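PDB 5HMQ: 3-dehydroshikimate dehydratase from Pseudomonas putida, which catalyses the metal-dependent dehydration of 3-dehydroshikimate to protocatechuate, an intermediate shared by the quinate and shikimate degradation pathways. Local coordinates for residues Ile59-Gln63 and Phe190-Met194; Arg5-Ser11 and Leu238-Asn244; Arg442-Met446 and Glu601-Arg605; Gly584-His588 and Tyr609-Gly613. One frame throughout, in Å; residues are numbered along the deposited sequence.

Contact 1 (Ile59-Gln63 and Phe190-Met194); sequences ITLFQ and FFVQM. With MG (magnesium ion), chain K.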
loop_
_atom_site.group_PDB
_atom_site.type_symbol
_atom_site.label_atom_id
_atom_site.label_comp_id
_atom_site.label_asym_id
_atom_site.label_seq_id
_atom_site.Cartn_x
_atom_site.Cartn_y
_atom_site.Cartn_z
ATOM N N ILE C 59 -13.070 -24.719 -9.158
ATOM C CA ILE C 59 -12.351 -24.007 -10.210
ATOM C C ILE C 59 -13.346 -23.795 -11.345
ATOM O O ILE C 59 -13.636 -24.712 -12.115
ATOM C CB ILE C 59 -11.105 -24.764 -10.667
ATOM C CG1 ILE C 59 -10.131 -24.927 -9.499
ATOM C CG2 ILE C 59 -10.430 -24.030 -11.818
ATOM C CD1 ILE C 59 -8.859 -25.670 -9.860
ATOM N N THR C 60 -13.878 -22.579 -11.444
ATOM C CA THR C 60 -14.969 -22.285 -12.362
ATOM C C THR C 60 -14.504 -21.867 -13.752
ATOM O O THR C 60 -15.331 -21.816 -14.671
ATOM C CB THR C 60 -15.863 -21.183 -11.782
ATOM O OG1 THR C 60 -15.097 -19.983 -11.622
ATOM C CG2 THR C 60 -16.414 -21.599 -10.427
ATOM N N LEU C 61 -13.216 -21.577 -13.935
ATOM C CA LEU C 61 -12.724 -21.117 -15.227
ATOM C C LEU C 61 -11.206 -21.184 -15.255
ATOM O O LEU C 61 -10.549 -20.918 -14.246
ATOM C CB LEU C 61 -13.191 -19.682 -15.519
ATOM C CG LEU C 61 -12.627 -19.008 -16.769
ATOM C CD1 LEU C 61 -13.150 -19.663 -18.035
ATOM C CD2 LEU C 61 -12.935 -17.519 -16.764
ATOM N N PHE C 62 -10.662 -21.535 -16.417
ATOM C CA PHE C 62 -9.239 -21.431 -16.699
ATOM C C PHE C 62 -9.048 -20.375 -17.778
ATOM O O PHE C 62 -9.774 -20.366 -18.776
ATOM C CB PHE C 62 -8.662 -22.775 -17.154
ATOM C CG PHE C 62 -7.225 -22.701 -17.590
ATOM C CD1 PHE C 62 -6.206 -22.649 -16.653
ATOM C CD2 PHE C 62 -6.894 -22.672 -18.935
ATOM C CE1 PHE C 62 -4.884 -22.580 -17.047
ATOM C CE2 PHE C 62 -5.573 -22.600 -19.337
ATOM C CZ PHE C 62 -4.566 -22.554 -18.390
ATOM N N GLN C 63 -8.081 -19.484 -17.575
ATOM C CA GLN C 63 -7.895 -18.350 -18.479
ATOM C C GLN C 63 -6.483 -17.774 -18.361
ATOM O O GLN C 63 -5.827 -17.946 -17.334
ATOM C CB GLN C 63 -8.942 -17.266 -18.186
ATOM C CG GLN C 63 -8.834 -16.640 -16.802
ATOM C CD GLN C 63 -8.650 -15.134 -16.849
ATOM O OE1 GLN C 63 -7.924 -14.614 -17.694
ATOM N NE2 GLN C 63 -9.315 -14.427 -15.943
ATOM N N PHE C 190 -21.794 -18.167 -20.838
ATOM C CA PHE C 190 -21.071 -19.131 -20.019
ATOM C C PHE C 190 -20.436 -18.534 -18.772
ATOM O O PHE C 190 -20.197 -19.273 -17.810
ATOM C CB PHE C 190 -19.977 -19.823 -20.841
ATOM C CG PHE C 190 -20.493 -20.867 -21.793
ATOM C CD1 PHE C 190 -21.853 -21.118 -21.905
ATOM C CD2 PHE C 190 -19.613 -21.614 -22.560
ATOM C CE1 PHE C 190 -22.325 -22.086 -22.777
ATOM C CE2 PHE C 190 -20.079 -22.586 -23.432
ATOM C CZ PHE C 190 -21.436 -22.820 -23.543
ATOM N N PHE C 191 -20.169 -17.231 -18.747
ATOM C CA PHE C 191 -19.410 -16.665 -17.641
ATOM C C PHE C 191 -19.555 -15.151 -17.661
ATOM O O PHE C 191 -19.661 -14.541 -18.728
ATOM C CB PHE C 191 -17.929 -17.055 -17.732
ATOM C CG PHE C 191 -17.248 -17.164 -16.403
ATOM C CD1 PHE C 191 -17.329 -18.333 -15.665
ATOM C CD2 PHE C 191 -16.529 -16.100 -15.887
ATOM C CE1 PHE C 191 -16.702 -18.442 -14.441
ATOM C CE2 PHE C 191 -15.899 -16.203 -14.664
ATOM C CZ PHE C 191 -15.988 -17.374 -13.937
ATOM N N VAL C 192 -19.549 -14.554 -16.472
ATOM C CA VAL C 192 -19.683 -13.110 -16.313
ATOM C C VAL C 192 -18.573 -12.628 -15.391
ATOM O O VAL C 192 -18.452 -13.108 -14.257
ATOM C CB VAL C 192 -21.060 -12.712 -15.752
ATOM C CG1 VAL C 192 -21.099 -11.218 -15.447
ATOM C CG2 VAL C 192 -22.164 -13.087 -16.727
ATOM N N GLN C 193 -17.767 -11.689 -15.877
ATOM C CA GLN C 193 -16.712 -11.056 -15.095
ATOM C C GLN C 193 -17.119 -9.619 -14.804
ATOM O O GLN C 193 -17.344 -8.837 -15.733
ATOM C CB GLN C 193 -15.377 -11.081 -15.837
ATOM C CG GLN C 193 -14.827 -12.461 -16.131
ATOM C CD GLN C 193 -13.545 -12.394 -16.931
ATOM O OE1 GLN C 193 -13.381 -11.515 -17.777
ATOM N NE2 GLN C 193 -12.622 -13.312 -16.663
HETATM N N MSE C 194 -17.211 -9.274 -13.525
HETATM C CA MSE C 194 -17.480 -7.895 -13.141
HETATM C C MSE C 194 -16.171 -7.176 -12.842
HETATM O O MSE C 194 -15.321 -7.698 -12.123
HETATM C CB MSE C 194 -18.406 -7.832 -11.926
HETATM C CG MSE C 194 -19.724 -8.566 -12.103
HETATM SE SE MSE C 194 -20.780 -7.974 -13.636
HETATM C CE MSE C 194 -21.066 -6.109 -13.136
HETATM MG MG MG K . -12.074 -10.328 -18.799
HETATM O O HOH W 1 -10.933 -11.990 -19.023
HETATM O O HOH W 2 -10.601 -9.333 -19.670
#
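The interior of a TIM barrel is filled by side chains from strands that face one another across it, and here the third and seventh strands meet in this way beneath the catalytic metal site. Ile59-Gln63 and Phe190-Met194 cross at 81° with their axes 9.0 Å apart, so side chains alone bridge the gap. Leu61 CD2 lies over one face of the Phe191 ring in a CH-pi contact, 4.0 Å from the centroid, while Thr60 OG1 lies 3.6 Å from Phe191 CE1 at the ring edge. Nearer the metal the filling becomes polar: Gln63 NE2 and Gln193 NE2 approach to 3.6 Å, and both donate to Glu32 of strand 30-34, next to strand 58-66. Gln193 OE1 binds magnesium at 2.0 Å, alongside Glu136, Asp167 and Glu241. The Gln193 amide thus has its two ends committed, oxygen to the metal and nitrogen to a carboxylate, which leaves little doubt about its orientation: a neutral ligand among three acidic ones.

Contact 2 (Arg5-Ser11 and Leu238-Asn244); sequences RSIATVS and LSLEIFN. With MG (magnesium ion), chain K.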
loop_
_atom_site.group_PDB
_atom_site.type_symbol
_atom_site.label_atom_id
_atom_site.label_comp_id
_atom_site.label_asym_id
_atom_site.label_seq_id
_atom_site.Cartn_x
_atom_site.Cartn_y
_atom_site.Cartn_z
ATOM N N ARG C 5 -20.290 -17.512 -6.784
ATOM C CA ARG C 5 -19.451 -16.324 -6.748
ATOM C C ARG C 5 -17.989 -16.736 -6.843
ATOM O O ARG C 5 -17.505 -17.516 -6.018
ATOM C CB ARG C 5 -19.712 -15.522 -5.473
ATOM C CG ARG C 5 -21.153 -15.063 -5.348
ATOM C CD ARG C 5 -21.370 -14.221 -4.111
ATOM N NE ARG C 5 -22.787 -13.955 -3.885
ATOM C CZ ARG C 5 -23.483 -14.462 -2.873
ATOM N NH1 ARG C 5 -22.887 -15.250 -1.989
ATOM N NH2 ARG C 5 -24.769 -14.174 -2.736
ATOM N N SER C 6 -17.286 -16.210 -7.839
ATOM C CA SER C 6 -15.887 -16.550 -8.047
ATOM C C SER C 6 -15.076 -15.266 -8.202
ATOM O O SER C 6 -15.621 -14.160 -8.304
ATOM C CB SER C 6 -15.708 -17.462 -9.279
ATOM O OG SER C 6 -16.342 -16.919 -10.419
ATOM N N ILE C 7 -13.757 -15.415 -8.196
ATOM C CA ILE C 7 -12.843 -14.302 -8.426
ATOM C C ILE C 7 -11.589 -14.846 -9.096
ATOM O O ILE C 7 -11.102 -15.926 -8.748
ATOM C CB ILE C 7 -12.518 -13.560 -7.109
ATOM C CG1 ILE C 7 -11.489 -12.445 -7.351
ATOM C CG2 ILE C 7 -12.043 -14.529 -6.043
ATOM C CD1 ILE C 7 -11.259 -11.564 -6.133
ATOM N N ALA C 8 -11.079 -14.107 -10.080
ATOM C CA ALA C 8 -9.855 -14.520 -10.758
ATOM C C ALA C 8 -8.646 -14.303 -9.854
ATOM O O ALA C 8 -8.565 -13.312 -9.122
ATOM C CB ALA C 8 -9.678 -13.754 -12.068
ATOM N N THR C 9 -7.703 -15.248 -9.901
ATOM C CA THR C 9 -6.513 -15.147 -9.059
ATOM C C THR C 9 -5.669 -13.931 -9.411
ATOM O O THR C 9 -4.922 -13.429 -8.563
ATOM C CB THR C 9 -5.672 -16.419 -9.166
ATOM O OG1 THR C 9 -5.415 -16.709 -10.544
ATOM C CG2 THR C 9 -6.378 -17.589 -8.517
ATOM N N VAL C 10 -5.761 -13.446 -10.650
ATOM C CA VAL C 10 -5.019 -12.254 -11.043
ATOM C C VAL C 10 -5.488 -11.020 -10.277
ATOM O O VAL C 10 -4.792 -10.000 -10.263
ATOM C CB VAL C 10 -5.124 -12.048 -12.571
ATOM C CG1 VAL C 10 -6.485 -11.486 -12.951
ATOM C CG2 VAL C 10 -3.991 -11.161 -13.079
ATOM N N SER C 11 -6.652 -11.090 -9.625
ATOM C CA SER C 11 -7.166 -9.975 -8.837
ATOM C C SER C 11 -6.468 -9.821 -7.493
ATOM O O SER C 11 -6.702 -8.821 -6.806
ATOM C CB SER C 11 -8.674 -10.138 -8.611
ATOM O OG SER C 11 -9.360 -10.321 -9.837
ATOM N N LEU C 238 -20.907 -15.714 -11.186
ATOM C CA LEU C 238 -20.717 -14.264 -11.151
ATOM C C LEU C 238 -19.348 -13.983 -10.546
ATOM O O LEU C 238 -19.121 -14.277 -9.369
ATOM C CB LEU C 238 -21.811 -13.577 -10.337
ATOM C CG LEU C 238 -21.682 -12.058 -10.222
ATOM C CD1 LEU C 238 -21.974 -11.367 -11.545
ATOM C CD2 LEU C 238 -22.560 -11.528 -9.100
ATOM N N SER C 239 -18.448 -13.397 -11.335
ATOM C CA SER C 239 -17.039 -13.369 -10.972
ATOM C C SER C 239 -16.491 -11.945 -11.003
ATOM O O SER C 239 -17.175 -10.986 -11.379
ATOM C CB SER C 239 -16.212 -14.267 -11.895
ATOM O OG SER C 239 -14.908 -14.460 -11.371
ATOM N N LEU C 240 -15.228 -11.834 -10.597
ATOM C CA LEU C 240 -14.499 -10.576 -10.500
ATOM C C LEU C 240 -13.154 -10.746 -11.186
ATOM O O LEU C 240 -12.460 -11.739 -10.947
ATOM C CB LEU C 240 -14.286 -10.169 -9.041
ATOM C CG LEU C 240 -15.534 -9.924 -8.199
ATOM C CD1 LEU C 240 -15.164 -9.909 -6.734
ATOM C CD2 LEU C 240 -16.188 -8.624 -8.600
ATOM N N GLU C 241 -12.771 -9.777 -12.015
ATOM C CA GLU C 241 -11.471 -9.817 -12.690
ATOM C C GLU C 241 -10.837 -8.434 -12.585
ATOM O O GLU C 241 -11.222 -7.507 -13.305
ATOM C CB GLU C 241 -11.590 -10.265 -14.143
ATOM C CG GLU C 241 -10.230 -10.507 -14.795
ATOM C CD GLU C 241 -10.311 -10.701 -16.293
ATOM O OE1 GLU C 241 -11.190 -10.084 -16.931
ATOM O OE2 GLU C 241 -9.487 -11.469 -16.836
ATOM N N ILE C 242 -9.861 -8.310 -11.687
ATOM C CA ILE C 242 -9.018 -7.131 -11.562
ATOM C C ILE C 242 -7.594 -7.556 -11.874
ATOM O O ILE C 242 -7.217 -8.710 -11.649
ATOM C CB ILE C 242 -9.112 -6.549 -10.131
ATOM C CG1 ILE C 242 -10.557 -6.215 -9.785
ATOM C CG2 ILE C 242 -8.208 -5.331 -9.952
ATOM C CD1 ILE C 242 -11.254 -5.399 -10.823
ATOM N N PHE C 243 -6.800 -6.632 -12.408
ATOM C CA PHE C 243 -5.415 -6.934 -12.753
ATOM C C PHE C 243 -4.526 -6.182 -11.771
ATOM O O PHE C 243 -4.237 -4.996 -11.961
ATOM C CB PHE C 243 -5.115 -6.565 -14.202
ATOM C CG PHE C 243 -5.925 -7.342 -15.202
ATOM C CD1 PHE C 243 -5.665 -8.685 -15.431
ATOM C CD2 PHE C 243 -6.946 -6.730 -15.914
ATOM C CE1 PHE C 243 -6.413 -9.407 -16.347
ATOM C CE2 PHE C 243 -7.695 -7.445 -16.836
ATOM C CZ PHE C 243 -7.429 -8.786 -17.051
ATOM N N ASN C 244 -4.102 -6.870 -10.719
ATOM C CA ASN C 244 -3.112 -6.358 -9.787
ATOM C C ASN C 244 -1.742 -6.969 -10.079
ATOM O O ASN C 244 -1.568 -7.764 -11.007
ATOM C CB ASN C 244 -3.568 -6.612 -8.349
ATOM C CG ASN C 244 -4.423 -5.476 -7.811
ATOM O OD1 ASN C 244 -4.632 -4.471 -8.492
ATOM N ND2 ASN C 244 -4.942 -5.641 -6.600
HETATM MG MG MG K . -12.074 -10.328 -18.799
HETATM O O HOH W 1 -10.933 -11.990 -19.023
HETATM O O HOH W 2 -10.601 -9.333 -19.670
#
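An eight-stranded barrel has to close, and it does so where the first strand meets the last. Arg5-Ser11 and Leu238-Asn244 run roughly parallel, at 31° with axes 4.4 Å apart over the strand parts, and Val10, Ser11 and Leu240 carry the largest buried areas. Leu240 belongs to the strand part. Leu240 O accepts Ala8 N at 2.9 Å, Leu240 N gives a weak bond to Ser6 O at 3.3 Å, and Leu240 CB packs 4.0 Å from Ile7 CG1; one step earlier Ser6 N donates to Leu238 O at 3.1 Å. Beyond Ala8 the chain turns into a 3-10 segment, and regular pairing gives way. Ser11 then supplies a side chain in place of backbone, with Ile242 N donating to Ser11 OG at 2.8 Å. Val10 meets the residues that follow the strand: Asn244 N donates to Val10 O at 3.2 Å, and Val10 CG2 touches the edge of the Phe243 ring at CD1, 3.8 Å away. Between these bonds Glu241 turns away from the seam; Glu241 OE1 binds magnesium at 2.1 Å, and its OE2 is hydrogen-bonded to Gln63 NE2. Around the seam, Leu238 and Leu240 pack outward on Leu263 of helix 252-276, Ser6 and Ser239 touch Phe191 of strand 189-194, and Ala8 meets Glu32 of strand 30-34.

Contact 3 (Arg442-Met446 and Glu601-Arg605); sequences RIDHM and EIIQR. With MG (magnesium ion), chain L.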
loop_
_atom_site.group_PDB
_atom_site.type_symbol
_atom_site.label_atom_id
_atom_site.label_comp_id
_atom_site.label_asym_id
_atom_site.label_seq_id
_atom_site.Cartn_x
_atom_site.Cartn_y
_atom_site.Cartn_z
ATOM N N ARG C 442 -24.377 22.962 13.203
ATOM C CA ARG C 442 -24.248 21.530 12.974
ATOM C C ARG C 442 -22.976 21.236 12.197
ATOM O O ARG C 442 -22.387 22.114 11.561
ATOM C CB ARG C 442 -25.450 20.953 12.214
ATOM C CG ARG C 442 -25.517 21.341 10.745
ATOM C CD ARG C 442 -26.805 20.829 10.114
ATOM N NE ARG C 442 -26.862 19.369 10.080
ATOM C CZ ARG C 442 -26.339 18.614 9.119
ATOM N NH1 ARG C 442 -25.708 19.173 8.095
ATOM N NH2 ARG C 442 -26.446 17.293 9.184
ATOM N N ILE C 443 -22.548 19.976 12.279
ATOM C CA ILE C 443 -21.466 19.488 11.434
ATOM C C ILE C 443 -21.999 19.333 10.016
ATOM O O ILE C 443 -22.911 18.539 9.762
ATOM C CB ILE C 443 -20.903 18.167 11.973
ATOM C CG1 ILE C 443 -20.251 18.396 13.339
ATOM C CG2 ILE C 443 -19.925 17.559 10.982
ATOM C CD1 ILE C 443 -19.945 17.123 14.094
ATOM N N ASP C 444 -21.432 20.097 9.086
ATOM C CA ASP C 444 -21.877 20.047 7.702
ATOM C C ASP C 444 -21.182 18.937 6.924
ATOM O O ASP C 444 -21.834 18.193 6.185
ATOM C CB ASP C 444 -21.641 21.395 7.021
ATOM C CG ASP C 444 -21.985 21.363 5.549
ATOM O OD1 ASP C 444 -23.165 21.582 5.205
ATOM O OD2 ASP C 444 -21.072 21.118 4.732
ATOM N N HIS C 445 -19.865 18.816 7.075
ATOM C CA HIS C 445 -19.138 17.729 6.438
ATOM C C HIS C 445 -17.835 17.504 7.187
ATOM O O HIS C 445 -17.367 18.365 7.937
ATOM C CB HIS C 445 -18.873 18.005 4.951
ATOM C CG HIS C 445 -18.036 19.218 4.690
ATOM N ND1 HIS C 445 -18.579 20.444 4.375
ATOM C CD2 HIS C 445 -16.692 19.387 4.674
ATOM C CE1 HIS C 445 -17.608 21.318 4.183
ATOM N NE2 HIS C 445 -16.453 20.703 4.361
HETATM N N MSE C 446 -17.264 16.325 6.977
HETATM C CA MSE C 446 -16.005 15.965 7.604
HETATM C C MSE C 446 -15.151 15.176 6.623
HETATM O O MSE C 446 -15.575 14.141 6.102
HETATM C CB MSE C 446 -16.248 15.165 8.882
HETATM C CG MSE C 446 -14.986 14.879 9.671
HETATM SE SE MSE C 446 -15.346 14.141 11.441
HETATM C CE MSE C 446 -16.275 12.506 10.906
ATOM N N GLU C 601 -13.210 24.275 9.894
ATOM C CA GLU C 601 -13.782 25.119 8.860
ATOM C C GLU C 601 -15.142 25.611 9.322
ATOM O O GLU C 601 -15.921 24.850 9.904
ATOM C CB GLU C 601 -13.918 24.361 7.531
ATOM C CG GLU C 601 -14.590 25.157 6.423
ATOM C CD GLU C 601 -14.770 24.353 5.150
ATOM O OE1 GLU C 601 -14.603 23.115 5.199
ATOM O OE2 GLU C 601 -15.083 24.955 4.099
ATOM N N ILE C 602 -15.414 26.891 9.078
ATOM C CA ILE C 602 -16.712 27.503 9.337
ATOM C C ILE C 602 -17.276 27.976 8.007
ATOM O O ILE C 602 -16.595 28.692 7.265
ATOM C CB ILE C 602 -16.604 28.674 10.331
ATOM C CG1 ILE C 602 -16.022 28.196 11.661
ATOM C CG2 ILE C 602 -17.955 29.349 10.514
ATOM C CD1 ILE C 602 -15.631 29.316 12.599
ATOM N N ILE C 603 -18.509 27.569 7.701
ATOM C CA ILE C 603 -19.120 27.853 6.410
ATOM C C ILE C 603 -20.482 28.506 6.610
ATOM O O ILE C 603 -21.133 28.351 7.645
ATOM C CB ILE C 603 -19.272 26.588 5.534
ATOM C CG1 ILE C 603 -20.384 25.691 6.078
ATOM C CG2 ILE C 603 -17.970 25.821 5.459
ATOM C CD1 ILE C 603 -20.869 24.660 5.088
ATOM N N GLN C 604 -20.899 29.254 5.590
ATOM C CA GLN C 604 -22.267 29.741 5.457
ATOM C C GLN C 604 -22.746 29.413 4.052
ATOM O O GLN C 604 -22.142 29.859 3.071
ATOM C CB GLN C 604 -22.359 31.245 5.719
ATOM C CG GLN C 604 -23.776 31.794 5.644
ATOM C CD GLN C 604 -23.813 33.310 5.602
ATOM O OE1 GLN C 604 -22.913 33.979 6.113
ATOM N NE2 GLN C 604 -24.853 33.861 4.990
ATOM N N ARG C 605 -23.818 28.634 3.953
ATOM C CA ARG C 605 -24.403 28.283 2.667
ATOM C C ARG C 605 -25.561 29.223 2.368
ATOM O O ARG C 605 -26.438 29.422 3.215
ATOM C CB ARG C 605 -24.877 26.830 2.670
ATOM C CG ARG C 605 -23.792 25.862 3.096
ATOM C CD ARG C 605 -24.222 24.422 2.926
ATOM N NE ARG C 605 -23.653 23.863 1.706
ATOM C CZ ARG C 605 -22.625 23.025 1.682
ATOM N NH1 ARG C 605 -22.057 22.640 2.813
ATOM N NH2 ARG C 605 -22.164 22.569 0.529
HETATM MG MG MG L . -14.577 21.502 3.570
HETATM O O HOH W 3 -15.666 22.808 2.387
HETATM O O HOH W 4 -14.502 19.830 1.889
HETATM O O HOH W 5 -12.889 22.225 2.613
#
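Strands Arg442-Met446 and Glu601-Arg605 cross at 105° with axes 8.9 Å apart, separated in their curved sheet by strand 520-528. Such a cupped sheet holding a metal is characteristic of the vicinal oxygen chelate (VOC) fold, and His445, His523 and Glu601 form the two-histidine, one-carboxylate triad familiar from HPPD-type dioxygenases. The backbone of Asp444 takes helical angles (phi -86°, psi -45°), breaking the strand's alternation, so that the side chains of successive residues Asp444 and His445 both reach the facing strand. His445 NE2 and Glu601 OE1 bind magnesium at 2.2 and 2.3 Å, and waters fill other positions. The second carboxylate oxygen of Glu601 accepts a hydrogen bond from His588. On the ND1 side of His445, Ile603 CD1 packs 3.5 Å from Asp444 CG. The ligand histidine is itself held from its far side: Asp444 OD2 accepts His445 ND1 at 2.6 Å, and the same OD2 makes a salt bridge to Arg605 NH1, also at 2.6 Å.

Contact 4 (Gly584-His588 and Tyr609-Gly613); sequences GELFH and YAGYG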
loop_
_atom_site.group_PDB
_atom_site.type_symbol
_atom_site.label_atom_id
_atom_site.label_comp_id
_atom_site.label_asym_id
_atom_site.label_seq_id
_atom_site.Cartn_x
_atom_site.Cartn_y
_atom_site.Cartn_z
ATOM N N GLY C 584 -26.363 30.345 -5.954
ATOM C CA GLY C 584 -25.944 29.969 -4.618
ATOM C C GLY C 584 -24.520 30.407 -4.333
ATOM O O GLY C 584 -23.657 30.423 -5.210
ATOM N N GLU C 585 -24.271 30.767 -3.077
ATOM C CA GLU C 585 -22.983 31.308 -2.675
ATOM C C GLU C 585 -22.476 30.598 -1.429
ATOM O O GLU C 585 -23.258 30.134 -0.595
ATOM C CB GLU C 585 -23.057 32.814 -2.407
ATOM C CG GLU C 585 -23.310 33.651 -3.643
ATOM C CD GLU C 585 -23.399 35.124 -3.323
ATOM O OE1 GLU C 585 -24.298 35.511 -2.546
ATOM O OE2 GLU C 585 -22.561 35.893 -3.838
ATOM N N LEU C 586 -21.154 30.531 -1.310
ATOM C CA LEU C 586 -20.493 29.942 -0.156
ATOM C C LEU C 586 -19.545 30.958 0.461
ATOM O O LEU C 586 -18.757 31.593 -0.250
ATOM C CB LEU C 586 -19.721 28.678 -0.542
ATOM C CG LEU C 586 -18.967 27.985 0.597
ATOM C CD1 LEU C 586 -19.945 27.404 1.610
ATOM C CD2 LEU C 586 -18.032 26.908 0.069
ATOM N N PHE C 587 -19.624 31.104 1.779
ATOM C CA PHE C 587 -18.688 31.903 2.560
ATOM C C PHE C 587 -18.088 30.990 3.614
ATOM O O PHE C 587 -18.815 30.446 4.452
ATOM C CB PHE C 587 -19.382 33.098 3.217
ATOM C CG PHE C 587 -20.200 33.928 2.269
ATOM C CD1 PHE C 587 -19.596 34.872 1.456
ATOM C CD2 PHE C 587 -21.571 33.761 2.188
ATOM C CE1 PHE C 587 -20.346 35.641 0.584
ATOM C CE2 PHE C 587 -22.326 34.525 1.315
ATOM C CZ PHE C 587 -21.713 35.465 0.513
ATOM N N HIS C 588 -16.771 30.813 3.572
ATOM C CA HIS C 588 -16.132 29.880 4.483
ATOM C C HIS C 588 -14.732 30.365 4.830
ATOM O O HIS C 588 -14.096 31.086 4.057
ATOM C CB HIS C 588 -16.089 28.461 3.892
ATOM C CG HIS C 588 -15.364 28.356 2.585
ATOM N ND1 HIS C 588 -14.556 27.284 2.270
ATOM C CD2 HIS C 588 -15.334 29.177 1.508
ATOM C CE1 HIS C 588 -14.055 27.452 1.060
ATOM N NE2 HIS C 588 -14.510 28.593 0.575
ATOM N N TYR C 609 -26.435 26.780 -2.211
ATOM C CA TYR C 609 -25.097 26.315 -2.563
ATOM C C TYR C 609 -24.852 24.940 -1.951
ATOM O O TYR C 609 -25.107 24.721 -0.762
ATOM C CB TYR C 609 -24.038 27.309 -2.085
ATOM C CG TYR C 609 -22.631 26.935 -2.503
ATOM C CD1 TYR C 609 -21.857 26.088 -1.720
ATOM C CD2 TYR C 609 -22.080 27.422 -3.683
ATOM C CE1 TYR C 609 -20.578 25.733 -2.095
ATOM C CE2 TYR C 609 -20.795 27.073 -4.067
ATOM C CZ TYR C 609 -20.049 26.230 -3.266
ATOM O OH TYR C 609 -18.771 25.878 -3.633
ATOM N N ALA C 610 -24.349 24.010 -2.767
ATOM C CA ALA C 610 -24.235 22.616 -2.366
ATOM C C ALA C 610 -22.821 22.052 -2.398
ATOM O O ALA C 610 -22.621 20.925 -1.929
ATOM C CB ALA C 610 -25.136 21.735 -3.246
ATOM N N GLY C 611 -21.842 22.778 -2.930
ATOM C CA GLY C 611 -20.493 22.267 -3.053
ATOM C C GLY C 611 -19.676 22.415 -1.784
ATOM O O GLY C 611 -20.200 22.614 -0.685
ATOM N N TYR C 612 -18.356 22.317 -1.951
ATOM C CA TYR C 612 -17.416 22.423 -0.847
ATOM C C TYR C 612 -16.459 23.595 -0.992
ATOM O O TYR C 612 -15.569 23.754 -0.149
ATOM C CB TYR C 612 -16.581 21.140 -0.704
ATOM C CG TYR C 612 -17.335 19.878 -0.345
ATOM C CD1 TYR C 612 -17.801 19.667 0.947
ATOM C CD2 TYR C 612 -17.530 18.872 -1.282
ATOM C CE1 TYR C 612 -18.472 18.506 1.288
ATOM C CE2 TYR C 612 -18.199 17.705 -0.951
ATOM C CZ TYR C 612 -18.667 17.529 0.336
ATOM O OH TYR C 612 -19.334 16.372 0.672
ATOM N N GLY C 613 -16.609 24.414 -2.026
ATOM C CA GLY C 613 -15.658 25.484 -2.266
ATOM C C GLY C 613 -14.285 24.972 -2.640
ATOM O O GLY C 613 -13.275 25.549 -2.217
#
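The trans (t) chi1 rotamer of Tyr609 lays its ring flat over Leu586, whose CB makes a CH-pi contact 3.5 Å from the Tyr609 ring centroid, 16° off the normal. Leu586, in its own t, p rotamer, carries CD2 on past the ring to within 3.6 Å of Gly613 N. The backbone takes part too: Glu585 O comes to 3.3 Å from Tyr609 CB, although the Glu585 side chain points away. In the VOC fold of the C-terminal domain, Gly584-His588 starts strand 585-590 of the metal-bearing sheet, and Tyr609-Gly613 lies in the loop between strand 599-606 and helix 617-625. Glycines let the two pieces close up. A CB on Gly584 would strike Tyr609 N, and one on Gly613, whose phi is positive (67°), would collide with Leu586 CD2 and His588 CE1. His588 (chi1 p) swings toward the loop, leaving CE1 3.9 Å from Gly613 O, while its ND1 donates to the metal ligand Glu601. Tyr612, chi1 m, turns away from the strand and sets its ring edge-to-face with that of His445.

How the contacts relate
The four contacts fall into two pairs, one for each metal. Contacts 1 and 2, with centres 9 Å apart, share the catalytic magnesium and two of its waters; neighbouring strands join them, Met194 N lying 2.7 Å from Ser239 O, a probable hydrogen bond. Contacts 3 and 4, centres 10 Å apart, are joined through the adjacent strands 585-590 and 599-606, with Gln604 N 2.7 Å from Phe587 O, and contact 4 supplies second-shell neighbours to the ion of contact 3. Between the pairs the centres are 41 to 47 Å apart and the nearest atoms no closer than about 26 Å. The arrangement reflects a fusion of two domains, each with its own metal site: an active dehydratase barrel and a dioxygenase-like domain lacking 4-hydroxyphenylpyruvate and protocatechuate dioxygenase activity.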